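Local structure of dTDP-4-dehydrorhamnose 3-epimerase (Streptomyces niveus, 2C0Z) at residues G69-A80 with Y121-G129; E152-L162 with L173-A184. The protein catalyses the 3-epimerisation of a dTDP-4-keto-6-deoxy sugar, acting together with NovU in the biosynthesis of the antibiotic novobiocin. All coordinates share one frame; numbering follows the deposited sequence. Where two conformers were deposited one is given.

Interaction 1 of 2, residues G69-A80 with Y121-G129; sequences GIHFVDVPPGQA and YLSEGIGHG
Ile-70 lies along the backbone of Gly-127 to Gly-129. Its CG2 packs 3.8 Å from Gly-127 CA, and its CD1 reaches Gly-129 CA at the other end of the side chain. With CG1 anti to the carbonyl carbon (chi1 -59°), that branch sits beside the backbone N, on the side of Gly-129, and CD1 ends there. The setting is an antiparallel sheet of the RmlC-like cupin fold. His-71 and His-128 form a hydrogen-bonded pair in it. His-71 N donates to His-128 O at 2.9 Å and 168°, and His-128 N donates back to His-71 O in its carbonyl plane. Both imidazoles therefore stand on the same face of the sheet. By similarity His-71 is the proton acceptor and His-128 binds substrate. Second-shell aspartates hold their NE2 atoms: Asp-177 for His-71 and Asp-92 for His-128.

Past Phe-72 the backbones part around Val-75 and waters bridge them there; they draw together again from Gly-78 to Ala-80. One water accepts from Gln-79 N and Gly-125 N and donates to Val-73 O. Another accepts from Val-73 N and donates to Ile-126 O. Val-75 CG2 packs 3.6 Å from Gly-125 N, in the type II turn from Ser-123 to Ile-126. Glu-124 is bent at chi2 (78°), and its CG lies 3.9 Å from Gly-78 CA. One water donates to both Glu-124 OE2 and Pro-77 O. At the far end Ala-80 CB meets the phenol end of Tyr-121, 3.7 Å from CE1 and 3.5 Å from OH.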
loop_
_atom_site.group_PDB
_atom_site.type_symbol
_atom_site.label_atom_id
_atom_site.label_comp_id
_atom_site.label_asym_id
_atom_site.label_seq_id
_atom_site.Cartn_x
_atom_site.Cartn_y
_atom_site.Cartn_z
ATOM N N GLY A 69 2.794 19.724 2.141
ATOM C CA GLY A 69 1.384 20.016 2.174
ATOM C C GLY A 69 1.165 21.517 2.123
ATOM O O GLY A 69 2.142 22.251 1.899
ATOM N N ILE A 70 -0.055 22.006 2.345
ATOM C CA ILE A 70 -1.310 21.246 2.512
ATOM C C ILE A 70 -1.931 21.095 1.129
ATOM O O ILE A 70 -2.274 22.090 0.489
ATOM C CB ILE A 70 -2.276 22.012 3.449
ATOM C CG1 ILE A 70 -1.652 22.251 4.829
ATOM C CG2 ILE A 70 -3.632 21.288 3.515
ATOM C CD1 ILE A 70 -1.190 21.007 5.567
ATOM N N HIS A 71 -2.033 19.867 0.643
ATOM C CA HIS A 71 -2.453 19.609 -0.740
ATOM C C HIS A 71 -3.882 19.123 -0.794
ATOM O O HIS A 71 -4.340 18.467 0.109
ATOM C CB HIS A 71 -1.514 18.609 -1.379
ATOM C CG HIS A 71 -0.095 19.085 -1.441
ATOM N ND1 HIS A 71 0.971 18.242 -1.661
ATOM C CD2 HIS A 71 0.423 20.326 -1.295
ATOM C CE1 HIS A 71 2.087 18.955 -1.637
ATOM N NE2 HIS A 71 1.784 20.219 -1.412
ATOM N N PHE A 72 -4.572 19.440 -1.879
ATOM C CA PHE A 72 -5.942 19.008 -2.111
ATOM C C PHE A 72 -6.227 18.977 -3.588
ATOM O O PHE A 72 -5.457 19.503 -4.399
ATOM C CB PHE A 72 -6.972 19.902 -1.398
ATOM C CG PHE A 72 -7.063 21.293 -1.960
ATOM C CD1 PHE A 72 -6.123 22.247 -1.624
ATOM C CD2 PHE A 72 -8.068 21.632 -2.853
ATOM C CE1 PHE A 72 -6.183 23.523 -2.119
ATOM C CE2 PHE A 72 -8.129 22.923 -3.361
ATOM C CZ PHE A 72 -7.163 23.865 -2.984
ATOM N N VAL A 73 -7.355 18.363 -3.912
ATOM C CA VAL A 73 -7.847 18.280 -5.282
ATOM C C VAL A 73 -9.194 19.004 -5.400
ATOM O O VAL A 73 -10.089 18.860 -4.559
ATOM C CB VAL A 73 -7.946 16.797 -5.731
ATOM C CG1 VAL A 73 -8.612 16.701 -7.077
ATOM C CG2 VAL A 73 -6.550 16.146 -5.747
ATOM N N ASP A 74 -9.339 19.799 -6.463
ATOM C CA ASP A 74 -10.578 20.509 -6.721
ATOM C C ASP A 74 -11.779 19.587 -6.707
ATOM O O ASP A 74 -11.687 18.431 -7.137
ATOM C CB ASP A 74 -10.527 21.181 -8.114
ATOM C CG ASP A 74 -9.445 22.221 -8.225
ATOM O OD1 ASP A 74 -8.920 22.666 -7.186
ATOM O OD2 ASP A 74 -9.009 22.632 -9.319
ATOM N N VAL A 75 -12.911 20.106 -6.231
ATOM C CA VAL A 75 -14.179 19.385 -6.237
ATOM C C VAL A 75 -15.215 20.174 -7.054
ATOM O O VAL A 75 -15.510 21.299 -6.699
ATOM C CB VAL A 75 -14.724 19.175 -4.807
ATOM C CG1 VAL A 75 -15.884 18.194 -4.801
ATOM C CG2 VAL A 75 -13.566 18.716 -3.842
ATOM N N PRO A 76 -15.751 19.621 -8.141
ATOM C CA PRO A 76 -15.405 18.312 -8.697
ATOM C C PRO A 76 -14.036 18.323 -9.383
ATOM O O PRO A 76 -13.483 19.370 -9.716
ATOM C CB PRO A 76 -16.519 18.069 -9.746
ATOM C CG PRO A 76 -17.467 19.159 -9.565
ATOM C CD PRO A 76 -16.767 20.309 -8.958
ATOM N N PRO A 77 -13.465 17.147 -9.619
ATOM C CA PRO A 77 -14.093 15.850 -9.352
ATOM C C PRO A 77 -13.877 15.342 -7.906
ATOM O O PRO A 77 -14.502 14.384 -7.455
ATOM C CB PRO A 77 -13.353 14.935 -10.341
ATOM C CG PRO A 77 -12.005 15.503 -10.425
ATOM C CD PRO A 77 -12.137 17.007 -10.239
ATOM N N GLY A 78 -12.967 15.997 -7.210
ATOM C CA GLY A 78 -12.556 15.591 -5.893
ATOM C C GLY A 78 -11.667 14.369 -5.932
ATOM O O GLY A 78 -11.543 13.669 -6.934
ATOM N N GLN A 79 -11.060 14.110 -4.799
ATOM C CA GLN A 79 -10.225 12.930 -4.607
ATOM C C GLN A 79 -10.280 12.568 -3.132
ATOM O O GLN A 79 -10.204 13.454 -2.289
ATOM C CB GLN A 79 -8.773 13.242 -4.968
ATOM C CG GLN A 79 -7.825 12.051 -4.808
ATOM C CD GLN A 79 -6.385 12.458 -4.884
ATOM O OE1 GLN A 79 -5.829 12.959 -3.903
ATOM N NE2 GLN A 79 -5.765 12.260 -6.045
ATOM N N ALA A 80 -10.416 11.290 -2.845
ATOM C CA ALA A 80 -10.287 10.784 -1.487
ATOM C C ALA A 80 -8.982 10.017 -1.376
ATOM O O ALA A 80 -8.511 9.471 -2.352
ATOM C CB ALA A 80 -11.411 9.872 -1.184
ATOM N N TYR A 121 -8.316 7.963 6.487
ATOM C CA TYR A 121 -9.092 8.169 5.282
ATOM C C TYR A 121 -9.612 9.596 5.301
ATOM O O TYR A 121 -10.182 10.052 6.286
ATOM C CB TYR A 121 -10.253 7.197 5.195
ATOM C CG TYR A 121 -11.225 7.547 4.098
ATOM C CD1 TYR A 121 -10.889 7.324 2.766
ATOM C CD2 TYR A 121 -12.463 8.110 4.374
ATOM C CE1 TYR A 121 -11.753 7.654 1.742
ATOM C CE2 TYR A 121 -13.326 8.443 3.339
ATOM C CZ TYR A 121 -12.951 8.213 2.032
ATOM O OH TYR A 121 -13.819 8.513 0.975
ATOM N N LEU A 122 -9.397 10.289 4.207
ATOM C CA LEU A 122 -9.923 11.643 4.040
ATOM C C LEU A 122 -10.707 11.775 2.765
ATOM O O LEU A 122 -10.284 11.327 1.706
ATOM C CB LEU A 122 -8.835 12.699 4.118
ATOM C CG LEU A 122 -7.606 12.547 3.261
ATOM C CD1 LEU A 122 -7.057 13.894 2.858
ATOM C CD2 LEU A 122 -6.529 11.760 4.000
ATOM N N SER A 123 -11.887 12.351 2.904
ATOM C CA SER A 123 -12.818 12.515 1.812
ATOM C C SER A 123 -12.468 13.721 0.926
ATOM O O SER A 123 -11.514 14.455 1.164
ATOM C CB SER A 123 -14.232 12.762 2.391
ATOM O OG SER A 123 -14.713 11.676 3.147
ATOM N N GLU A 124 -13.283 13.929 -0.098
ATOM C CA GLU A 124 -13.084 15.020 -1.031
ATOM C C GLU A 124 -13.147 16.379 -0.332
ATOM O O GLU A 124 -13.900 16.594 0.629
ATOM C CB GLU A 124 -14.137 14.951 -2.143
ATOM C CG GLU A 124 -14.161 13.666 -2.948
ATOM C CD GLU A 124 -14.845 12.438 -2.308
ATOM O OE1 GLU A 124 -15.333 12.431 -1.132
ATOM O OE2 GLU A 124 -14.865 11.403 -3.026
ATOM N N GLY A 125 -12.301 17.277 -0.793
ATOM C CA GLY A 125 -12.256 18.640 -0.273
ATOM C C GLY A 125 -11.383 18.827 0.959
ATOM O O GLY A 125 -11.253 19.946 1.457
ATOM N N ILE A 126 -10.828 17.729 1.476
ATOM C CA ILE A 126 -9.958 17.735 2.646
ATOM C C ILE A 126 -8.537 17.852 2.204
ATOM O O ILE A 126 -8.097 17.188 1.257
ATOM C CB ILE A 126 -10.165 16.464 3.518
ATOM C CG1 ILE A 126 -11.631 16.330 3.936
ATOM C CG2 ILE A 126 -9.251 16.473 4.722
ATOM C CD1 ILE A 126 -12.119 17.491 4.730
ATOM N N GLY A 127 -7.798 18.752 2.837
ATOM C CA GLY A 127 -6.391 18.912 2.560
ATOM C C GLY A 127 -5.523 18.010 3.424
ATOM O O GLY A 127 -5.914 17.589 4.508
ATOM N N HIS A 128 -4.340 17.709 2.928
ATOM C CA HIS A 128 -3.455 16.763 3.594
ATOM C C HIS A 128 -2.042 17.315 3.622
ATOM O O HIS A 128 -1.531 17.871 2.645
ATOM C CB HIS A 128 -3.496 15.416 2.879
ATOM C CG HIS A 128 -2.604 14.392 3.503
ATOM N ND1 HIS A 128 -1.462 13.926 2.883
ATOM C CD2 HIS A 128 -2.668 13.765 4.705
ATOM C CE1 HIS A 128 -0.853 13.069 3.689
ATOM N NE2 HIS A 128 -1.562 12.954 4.800
ATOM N N GLY A 129 -1.371 17.080 4.723
ATOM C CA GLY A 129 0.034 17.348 4.864
ATOM C C GLY A 129 0.651 16.450 5.920
ATOM O O GLY A 129 -0.046 15.734 6.651
HETATM O O HOH W 1 -5.738 15.655 0.179
HETATM O O HOH W 2 -10.624 16.581 -3.092
HETATM O O HOH W 3 -8.387 16.668 -1.550
HETATM O O HOH W 4 -14.671 12.246 -5.704
HETATM O O HOH W 5 -8.853 13.666 0.073
#

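Interaction 2 of 2, residues E152-L162 with L173-A184; sequences EHGVHPLDPEL and LSPRDQDALLLA. With SO4 (sulfate ion), chain B.
Arg-176 and Glu-152 make the salt bridge of this contact. The guanidinium comes end-on, and NH1 and NH2 both donate to Glu-152 OE2, at 3.0 and 3.2 Å. The oxygen lies in the guanidinium plane. It is met on its anti side, with NH1 well tilted from the carboxylate plane. The two flat groups are turned 36° apart. With CG anti to the backbone N (chi1 164°) and the chain extended as far as NE, Arg-176 carries its guanidinium from helix 175-178 to strand 152-154.

Hydrogen bonds fix the loop that follows the strand. His-156 N donates to Leu-181 O at 2.8 Å. Asp-159 serves both segments with its two oxygens. OD1 takes Leu-183 N at 2.8 Å, from above the carboxylate plane, at the start of helix 183-188. OD2 accepts from Leu-162 N through its anti lone pair, an Asx motif. A water links Asp-159 OD1, Glu-161 OE1 and Ala-184 N.

The packing is partly polar. Asp-177 O lies 3.3 Å above the plane of the His-156 ring, over one face but toward its rim, and Ala-180 O lies at the ring's edge. His-156 ND1 accepts from Leu-158 N in the ring plane, which fixes the ring's rotation. Leu-173 CD2 packs 3.8 Å from His-156 CE1 and also touches Pro-157. Leu-183 CD2 meets Leu-162 CD2 at 4.1 Å.

A sulfate, probably from the crystallisation liquor, accepts a hydrogen bond from Ser-174 OG, the N-cap residue of helix 175-178. Glu-152 and Arg-176 bind substrate by similarity. Their pairing would partly balance both charges and orient the guanidinium within the substrate site.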
loop_
_atom_site.group_PDB
_atom_site.type_symbol
_atom_site.label_atom_id
_atom_site.label_comp_id
_atom_site.label_asym_id
_atom_site.label_seq_id
_atom_site.Cartn_x
_atom_site.Cartn_y
_atom_site.Cartn_z
ATOM N N GLU A 152 -4.825 19.554 -8.887
ATOM C CA GLU A 152 -4.112 19.468 -7.607
ATOM C C GLU A 152 -3.542 20.805 -7.190
ATOM O O GLU A 152 -2.730 21.415 -7.906
ATOM C CB GLU A 152 -2.992 18.435 -7.592
ATOM C CG GLU A 152 -2.544 18.186 -6.145
ATOM C CD GLU A 152 -1.485 17.119 -6.024
ATOM O OE1 GLU A 152 -1.666 16.048 -6.626
ATOM O OE2 GLU A 152 -0.479 17.352 -5.315
ATOM N N HIS A 153 -3.962 21.263 -6.016
ATOM C CA HIS A 153 -3.568 22.563 -5.525
ATOM C C HIS A 153 -3.145 22.470 -4.071
ATOM O O HIS A 153 -3.090 21.374 -3.495
ATOM C CB HIS A 153 -4.713 23.529 -5.762
ATOM C CG HIS A 153 -5.083 23.621 -7.211
ATOM N ND1 HIS A 153 -6.329 23.294 -7.701
ATOM C CD2 HIS A 153 -4.329 23.946 -8.286
ATOM C CE1 HIS A 153 -6.333 23.457 -9.010
ATOM N NE2 HIS A 153 -5.126 23.830 -9.391
ATOM N N GLY A 154 -2.796 23.610 -3.494
ATOM C CA GLY A 154 -2.401 23.599 -2.103
ATOM C C GLY A 154 -2.514 24.932 -1.414
ATOM O O GLY A 154 -2.726 25.967 -2.063
ATOM N N VAL A 155 -2.391 24.884 -0.096
ATOM C CA VAL A 155 -2.203 26.082 0.691
ATOM C C VAL A 155 -0.921 25.964 1.512
ATOM O O VAL A 155 -0.379 24.880 1.731
ATOM C CB VAL A 155 -3.455 26.431 1.542
ATOM C CG1 VAL A 155 -4.711 26.528 0.707
ATOM C CG2 VAL A 155 -3.656 25.505 2.643
ATOM N N HIS A 156 -0.431 27.096 1.966
ATOM C CA HIS A 156 0.834 27.163 2.663
ATOM C C HIS A 156 0.764 26.422 3.991
ATOM O O HIS A 156 -0.125 26.685 4.806
ATOM C CB HIS A 156 1.236 28.608 2.914
ATOM C CG HIS A 156 2.697 28.776 3.112
ATOM N ND1 HIS A 156 3.346 28.349 4.247
ATOM C CD2 HIS A 156 3.640 29.349 2.327
ATOM C CE1 HIS A 156 4.633 28.619 4.137
ATOM N NE2 HIS A 156 4.833 29.247 2.992
ATOM N N PRO A 157 1.673 25.475 4.224
ATOM C CA PRO A 157 1.603 24.705 5.478
ATOM C C PRO A 157 1.937 25.503 6.739
ATOM O O PRO A 157 1.627 25.046 7.837
ATOM C CB PRO A 157 2.611 23.571 5.244
ATOM C CG PRO A 157 3.550 24.090 4.280
ATOM C CD PRO A 157 2.790 25.037 3.361
ATOM N N LEU A 158 2.518 26.700 6.584
ATOM C CA LEU A 158 2.732 27.596 7.713
ATOM C C LEU A 158 1.673 28.708 7.777
ATOM O O LEU A 158 1.857 29.721 8.469
ATOM C CB LEU A 158 4.160 28.183 7.664
ATOM C CG LEU A 158 5.295 27.165 7.532
ATOM C CD1 LEU A 158 6.652 27.905 7.595
ATOM C CD2 LEU A 158 5.240 26.122 8.568
ATOM N N ASP A 159 0.530 28.494 7.122
ATOM C CA ASP A 159 -0.593 29.436 7.157
ATOM C C ASP A 159 -0.940 29.850 8.606
ATOM O O ASP A 159 -0.998 28.998 9.502
ATOM C CB ASP A 159 -1.833 28.807 6.535
ATOM C CG ASP A 159 -3.015 29.704 6.641
ATOM O OD1 ASP A 159 -3.135 30.584 5.771
ATOM O OD2 ASP A 159 -3.833 29.647 7.594
ATOM N N PRO A 160 -1.179 31.144 8.846
ATOM C CA PRO A 160 -1.449 31.629 10.207
ATOM C C PRO A 160 -2.847 31.347 10.810
ATOM O O PRO A 160 -2.971 31.377 12.048
ATOM C CB PRO A 160 -1.218 33.142 10.075
ATOM C CG PRO A 160 -1.580 33.439 8.690
ATOM C CD PRO A 160 -1.128 32.240 7.861
ATOM N N GLU A 161 -3.871 31.157 9.991
ATOM C CA GLU A 161 -5.183 30.732 10.492
ATOM C C GLU A 161 -5.099 29.296 10.994
ATOM O O GLU A 161 -5.681 28.960 12.029
ATOM C CB GLU A 161 -6.278 30.834 9.416
ATOM C CG GLU A 161 -6.726 32.224 9.037
ATOM C CD GLU A 161 -7.824 32.189 8.004
ATOM O OE1 GLU A 161 -7.513 32.068 6.802
ATOM O OE2 GLU A 161 -9.013 32.294 8.384
ATOM N N LEU A 162 -4.399 28.431 10.253
ATOM C CA LEU A 162 -4.238 27.046 10.676
ATOM C C LEU A 162 -3.261 26.944 11.840
ATOM O O LEU A 162 -3.533 26.252 12.812
ATOM C CB LEU A 162 -3.766 26.183 9.486
ATOM C CG LEU A 162 -4.652 26.217 8.236
ATOM C CD1 LEU A 162 -4.021 25.411 7.122
ATOM C CD2 LEU A 162 -6.068 25.690 8.502
ATOM N N LEU A 173 10.572 22.861 3.515
ATOM C CA LEU A 173 9.516 23.005 2.501
ATOM C C LEU A 173 10.101 22.987 1.100
ATOM O O LEU A 173 11.156 23.582 0.849
ATOM C CB LEU A 173 8.772 24.346 2.691
ATOM C CG LEU A 173 7.594 24.431 3.659
ATOM C CD1 LEU A 173 7.800 23.659 4.912
ATOM C CD2 LEU A 173 7.262 25.882 3.948
ATOM N N SER A 174 9.400 22.343 0.175
ATOM C CA SER A 174 9.715 22.385 -1.239
ATOM C C SER A 174 9.361 23.777 -1.765
ATOM O O SER A 174 8.564 24.477 -1.142
ATOM C CB SER A 174 8.884 21.359 -1.987
ATOM O OG SER A 174 7.503 21.728 -1.945
ATOM N N PRO A 175 9.919 24.182 -2.900
ATOM C CA PRO A 175 9.559 25.481 -3.479
ATOM C C PRO A 175 8.047 25.607 -3.677
ATOM O O PRO A 175 7.462 26.654 -3.355
ATOM C CB PRO A 175 10.340 25.498 -4.809
ATOM C CG PRO A 175 11.495 24.594 -4.566
ATOM C CD PRO A 175 10.966 23.490 -3.686
ATOM N N ARG A 176 7.409 24.533 -4.133
ATOM C CA ARG A 176 5.962 24.520 -4.334
ATOM C C ARG A 176 5.242 24.924 -3.039
ATOM O O ARG A 176 4.355 25.764 -3.068
ATOM C CB ARG A 176 5.498 23.149 -4.798
ATOM C CG ARG A 176 4.024 22.903 -4.670
ATOM C CD ARG A 176 3.568 21.464 -4.787
ATOM N NE ARG A 176 2.113 21.410 -4.618
ATOM C CZ ARG A 176 1.370 20.331 -4.812
ATOM N NH1 ARG A 176 1.941 19.191 -5.181
ATOM N NH2 ARG A 176 0.051 20.393 -4.634
ATOM N N ASP A 177 5.580 24.304 -1.915
ATOM C CA ASP A 177 4.846 24.585 -0.678
ATOM C C ASP A 177 5.233 25.932 -0.056
ATOM O O ASP A 177 4.403 26.594 0.552
ATOM C CB ASP A 177 5.012 23.432 0.316
ATOM C CG ASP A 177 4.377 22.162 -0.166
ATOM O OD1 ASP A 177 3.445 22.225 -1.009
ATOM O OD2 ASP A 177 4.747 21.017 0.239
ATOM N N GLN A 178 6.477 26.358 -0.270
ATOM C CA GLN A 178 6.939 27.666 0.199
ATOM C C GLN A 178 6.165 28.773 -0.514
ATOM O O GLN A 178 5.885 29.813 0.079
ATOM C CB GLN A 178 8.437 27.855 -0.099
ATOM C CG GLN A 178 9.394 27.113 0.774
ATOM C CD GLN A 178 10.859 27.404 0.407
ATOM O OE1 GLN A 178 11.245 28.567 0.269
ATOM N NE2 GLN A 178 11.662 26.357 0.253
ATOM N N ASP A 179 5.820 28.531 -1.774
ATOM C CA ASP A 179 5.196 29.539 -2.638
ATOM C C ASP A 179 3.664 29.465 -2.646
ATOM O O ASP A 179 2.992 30.268 -3.292
ATOM C CB ASP A 179 5.710 29.398 -4.075
ATOM C CG ASP A 179 7.187 29.749 -4.205
ATOM O OD1 ASP A 179 7.774 30.348 -3.275
ATOM O OD2 ASP A 179 7.839 29.442 -5.212
ATOM N N ALA A 180 3.101 28.532 -1.894
ATOM C CA ALA A 180 1.658 28.340 -1.899
ATOM C C ALA A 180 0.924 29.490 -1.217
ATOM O O ALA A 180 1.462 30.142 -0.324
ATOM C CB ALA A 180 1.315 27.064 -1.184
ATOM N N LEU A 181 -0.318 29.679 -1.651
ATOM C CA LEU A 181 -1.194 30.706 -1.102
ATOM C C LEU A 181 -1.519 30.430 0.343
ATOM O O LEU A 181 -1.672 29.281 0.764
ATOM C CB LEU A 181 -2.507 30.749 -1.867
ATOM C CG LEU A 181 -2.496 31.237 -3.315
ATOM C CD1 LEU A 181 -3.899 31.476 -3.781
ATOM C CD2 LEU A 181 -1.691 32.430 -3.473
ATOM N N LEU A 182 -1.644 31.501 1.110
ATOM C CA LEU A 182 -2.340 31.436 2.396
ATOM C C LEU A 182 -3.764 30.958 2.209
ATOM O O LEU A 182 -4.369 31.136 1.156
ATOM C CB LEU A 182 -2.351 32.782 3.073
ATOM C CG LEU A 182 -0.978 33.357 3.349
ATOM C CD1 LEU A 182 -1.160 34.635 4.156
ATOM C CD2 LEU A 182 -0.122 32.379 4.092
ATOM N N LEU A 183 -4.304 30.341 3.259
ATOM C CA LEU A 183 -5.682 29.866 3.235
ATOM C C LEU A 183 -6.669 30.979 2.800
ATOM O O LEU A 183 -7.489 30.762 1.940
ATOM C CB LEU A 183 -6.073 29.293 4.603
ATOM C CG LEU A 183 -7.493 28.736 4.710
ATOM C CD1 LEU A 183 -7.586 27.461 3.883
ATOM C CD2 LEU A 183 -7.868 28.494 6.153
ATOM N N ALA A 184 -6.541 32.155 3.398
ATOM C CA ALA A 184 -7.434 33.273 3.107
ATOM C C ALA A 184 -7.245 33.791 1.684
ATOM O O ALA A 184 -8.223 34.235 1.056
ATOM C CB ALA A 184 -7.208 34.401 4.115
HETATM S S SO4 B . 6.998 18.906 -4.663
HETATM O O1 SO4 B . 5.962 18.082 -5.292
HETATM O O2 SO4 B . 8.122 18.047 -4.255
HETATM O O3 SO4 B . 7.422 19.909 -5.649
HETATM O O4 SO4 B . 6.428 19.610 -3.503
HETATM O O HOH W 6 -1.261 27.763 -3.701
HETATM O O HOH W 7 0.973 23.660 -0.726
HETATM O O HOH W 8 -4.962 32.580 5.902
#

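In the fold
Going along the chain from the N terminus, the first segment reached is the one on strand 67-73. Interaction 1 joins it and the loop after it to residues 121-129, closing a loop that includes strands 81-87, 89-96 and 107-113. Interaction 2 opens only after this, with strand 152-154, and closes at residues 173-184 a short loop whose ten intervening residues are neither helix nor strand. The two contacts are in series. They meet on one sheet, where strand 67-73 lies between strands 126-132 and 152-154. His-153 of interaction 2 hydrogen-bonds to Asp-74 of interaction 1. Interaction 2 thus ties the C-terminal helical region to the strand that is outermost in this sheet within the chain, beside the predicted catalytic histidine.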